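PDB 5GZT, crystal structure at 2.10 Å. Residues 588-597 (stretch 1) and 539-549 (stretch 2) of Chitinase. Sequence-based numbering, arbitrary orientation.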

# COMPACT_ATOMS: atom_id res chain seq x y z
N PRO B 588 14.65 -5.69 14.90
CA PRO B 588 14.57 -6.21 16.26
C PRO B 588 14.55 -7.73 16.25
O PRO B 588 14.18 -8.34 15.22
CB PRO B 588 13.19 -5.72 16.69
CG PRO B 588 12.37 -5.95 15.38
CD PRO B 588 13.34 -5.61 14.26
N TYR B 589 14.93 -8.33 17.38
CA TYR B 589 14.83 -9.76 17.55
C TYR B 589 14.69 -10.03 19.03
O TYR B 589 14.92 -9.09 19.87
CB TYR B 589 16.06 -10.46 16.98
CG TYR B 589 17.37 -10.02 17.52
CD1 TYR B 589 17.97 -8.90 17.07
CD2 TYR B 589 18.07 -10.79 18.43
CE1 TYR B 589 19.21 -8.49 17.57
CE2 TYR B 589 19.33 -10.40 18.87
CZ TYR B 589 19.90 -9.28 18.40
OH TYR B 589 21.16 -8.86 18.79
N LEU B 590 14.15 -11.21 19.33
CA LEU B 590 14.07 -11.69 20.72
C LEU B 590 14.97 -12.87 20.96
O LEU B 590 15.18 -13.71 20.04
CB LEU B 590 12.67 -12.16 20.97
CG LEU B 590 11.58 -11.15 20.57
CD1 LEU B 590 10.22 -11.77 20.96
CD2 LEU B 590 11.77 -9.84 21.32
N PHE B 591 15.40 -13.04 22.22
CA PHE B 591 16.12 -14.28 22.56
C PHE B 591 15.87 -14.58 24.00
O PHE B 591 15.82 -13.66 24.84
CB PHE B 591 17.63 -14.08 22.31
CG PHE B 591 18.48 -15.33 22.45
CD1 PHE B 591 18.18 -16.43 21.70
CD2 PHE B 591 19.64 -15.32 23.18
CE1 PHE B 591 18.98 -17.62 21.79
CE2 PHE B 591 20.44 -16.46 23.31
CZ PHE B 591 20.11 -17.63 22.58
N ASN B 592 15.63 -15.86 24.31
CA ASN B 592 15.46 -16.30 25.67
C ASN B 592 16.56 -17.24 26.17
O ASN B 592 16.42 -17.84 27.23
CB ASN B 592 14.10 -16.97 25.87
CG ASN B 592 14.05 -18.36 25.28
OD1 ASN B 592 14.86 -18.73 24.41
ND2 ASN B 592 13.06 -19.13 25.72
N GLY B 593 17.67 -17.32 25.45
CA GLY B 593 18.69 -18.29 25.78
C GLY B 593 18.62 -19.58 24.93
O GLY B 593 19.55 -20.34 24.94
N SER B 594 17.58 -19.79 24.12
CA SER B 594 17.50 -21.01 23.36
C SER B 594 16.68 -20.81 22.11
O SER B 594 16.99 -21.38 21.02
CB SER B 594 16.95 -22.11 24.30
OG SER B 594 16.53 -23.14 23.48
N THR B 595 15.57 -20.07 22.23
CA THR B 595 14.83 -19.65 21.04
C THR B 595 15.13 -18.23 20.60
O THR B 595 15.01 -17.30 21.42
CB THR B 595 13.36 -19.85 21.31
OG1 THR B 595 13.16 -21.19 21.73
CG2 THR B 595 12.57 -19.54 20.16
N PHE B 596 15.42 -18.07 19.32
CA PHE B 596 15.69 -16.79 18.66
C PHE B 596 14.56 -16.45 17.68
O PHE B 596 14.10 -17.28 16.90
CB PHE B 596 17.03 -16.86 17.90
CG PHE B 596 17.28 -15.71 17.03
CD1 PHE B 596 16.78 -15.69 15.77
CD2 PHE B 596 18.05 -14.62 17.46
CE1 PHE B 596 17.02 -14.63 14.95
CE2 PHE B 596 18.28 -13.53 16.64
CZ PHE B 596 17.76 -13.54 15.39
N ILE B 597 14.07 -15.21 17.75
CA ILE B 597 12.91 -14.80 16.97
C ILE B 597 13.29 -13.54 16.25
O ILE B 597 13.56 -12.50 16.90
CB ILE B 597 11.70 -14.55 17.89
CG1 ILE B 597 11.32 -15.83 18.61
CG2 ILE B 597 10.53 -14.02 17.10
CD1 ILE B 597 10.19 -15.85 19.63
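Stretch 2 539-549: QNVENKGTGLS

Phe591 lies at the centre of the contact. Gly547 CA lies over the face of the Phe591 ring, 3.6 Å from its centroid, in a CH-pi contact. A CB on Gly547 would lie 2.6 Å from Phe591 CG, a clash, and the backbone angles of this residue also call for glycine. Gly547 is the last residue of a type II' turn that starts at Lys544; Gly547 N donates to Lys544 O at 3.0 Å.

Val541 touches two phenylalanines: Val541 CG1 is 3.7 Å from Phe591 CE1, and Val541 CG2 is 4.0 Å from Phe596 CB, at the base of that side chain. Leu548 touches two rings: Leu548 CD1 is 3.9 Å from Phe596 CZ, and Leu548 CB is 3.7 Å from Tyr589 CZ.

Stretch 2 has no regular helix or strand. It runs as an irregular chain across one side of the hairpin formed by stretch 1, in which Leu590 and Ile597 pair backbone to backbone. Tyr589, Phe591 and Phe596 point their CA-to-CB bonds toward stretch 2 and supply three aromatic rings. The register is antiparallel overall. Phe591 is nearest Gly547, Gly593 nearest Asn543, Ser594 nearest Val541 and Thr595 nearest Gln539, by CA positions.

Polar contacts lie farther out. Tyr589 OH and Thr546 OG1 are hydrogen-bonded at 2.8 Å. At the hairpin turn, Val541 N donates to Ser594 O at 2.8 Å with a nearly straight geometry. This is the one direct backbone hydrogen bond between the stretches. Gly593 O packs 3.3 Å from Asn543 CB. Asn592 OD1 accepts from Ser594 N at 2.9 Å and Thr595 N at 2.7 Å, which braces the turn.

Water completes the edge. Water 1 accepts from Asn540 N at 3.0 Å and is hydrogen-bonded to Ser594 OG at 2.6 Å and Thr595 OG1 at 2.8 Å.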

# COMPACT_ATOMS: atom_id res chain seq x y z
N GLN B 539 14.95 -22.65 16.99
CA GLN B 539 15.07 -23.29 18.31
C GLN B 539 16.43 -23.89 18.48
O GLN B 539 17.23 -23.98 17.53
CB GLN B 539 13.96 -24.37 18.46
CG GLN B 539 12.59 -23.74 18.60
CD GLN B 539 11.49 -24.73 18.91
OE1 GLN B 539 11.59 -25.94 18.59
NE2 GLN B 539 10.40 -24.22 19.46
N ASN B 540 16.74 -24.25 19.72
CA ASN B 540 18.04 -24.80 20.07
C ASN B 540 19.22 -24.00 19.54
O ASN B 540 20.20 -24.58 19.02
CB ASN B 540 18.15 -26.30 19.58
CG ASN B 540 17.07 -27.17 20.23
OD1 ASN B 540 16.93 -27.16 21.43
ND2 ASN B 540 16.22 -27.72 19.45
N VAL B 541 19.21 -22.71 19.87
CA VAL B 541 20.28 -21.78 19.48
C VAL B 541 21.24 -21.75 20.62
O VAL B 541 20.83 -21.73 21.78
CB VAL B 541 19.66 -20.38 19.22
CG1 VAL B 541 20.70 -19.31 18.93
CG2 VAL B 541 18.65 -20.50 18.09
N GLU B 542 22.55 -21.75 20.34
CA GLU B 542 23.51 -21.71 21.41
C GLU B 542 23.31 -20.40 22.19
O GLU B 542 23.07 -19.33 21.63
CB GLU B 542 24.97 -21.73 20.87
CG GLU B 542 25.30 -23.10 20.21
CD GLU B 542 26.65 -23.18 19.52
OE1 GLU B 542 27.45 -22.18 19.35
OE2 GLU B 542 26.84 -24.32 19.11
N ASN B 543 23.52 -20.52 23.48
CA ASN B 543 23.26 -19.49 24.40
C ASN B 543 24.49 -18.67 24.57
O ASN B 543 25.15 -18.73 25.57
CB ASN B 543 22.79 -20.09 25.74
CG ASN B 543 22.33 -19.02 26.66
OD1 ASN B 543 22.27 -17.88 26.28
ND2 ASN B 543 22.05 -19.37 27.88
N LYS B 544 24.72 -17.84 23.60
CA LYS B 544 25.86 -17.00 23.44
C LYS B 544 25.40 -15.65 22.90
O LYS B 544 24.56 -15.59 22.01
CB LYS B 544 26.84 -17.61 22.39
CG LYS B 544 27.40 -18.98 22.83
CD LYS B 544 28.26 -19.62 21.75
CE LYS B 544 28.83 -20.97 22.32
NZ LYS B 544 29.47 -21.72 21.21
N GLY B 545 26.04 -14.60 23.37
CA GLY B 545 25.88 -13.26 22.81
C GLY B 545 24.43 -12.84 23.06
O GLY B 545 23.92 -13.05 24.11
N THR B 546 23.75 -12.43 22.00
CA THR B 546 22.36 -12.11 22.01
C THR B 546 21.57 -13.07 21.26
O THR B 546 20.41 -12.82 20.92
CB THR B 546 22.19 -10.79 21.28
OG1 THR B 546 22.76 -10.90 19.97
CG2 THR B 546 22.89 -9.64 21.96
N GLY B 547 22.20 -14.20 20.87
CA GLY B 547 21.52 -15.12 20.01
C GLY B 547 21.61 -14.91 18.52
O GLY B 547 21.24 -15.79 17.74
N LEU B 548 21.95 -13.72 18.12
CA LEU B 548 22.04 -13.34 16.77
C LEU B 548 23.38 -13.83 16.12
O LEU B 548 24.48 -13.73 16.69
CB LEU B 548 21.99 -11.82 16.66
CG LEU B 548 22.13 -11.22 15.27
CD1 LEU B 548 20.96 -11.62 14.39
CD2 LEU B 548 22.29 -9.70 15.33
N SER B 549 23.30 -14.36 14.90
CA SER B 549 24.52 -14.96 14.26
C SER B 549 25.09 -16.08 15.14
O SER B 549 26.26 -16.08 15.42
CB SER B 549 25.57 -13.90 13.93
OG SER B 549 24.97 -12.89 13.11
O HOH W 1 14.69 -23.51 21.72
O HOH W 2 18.13 -25.46 24.09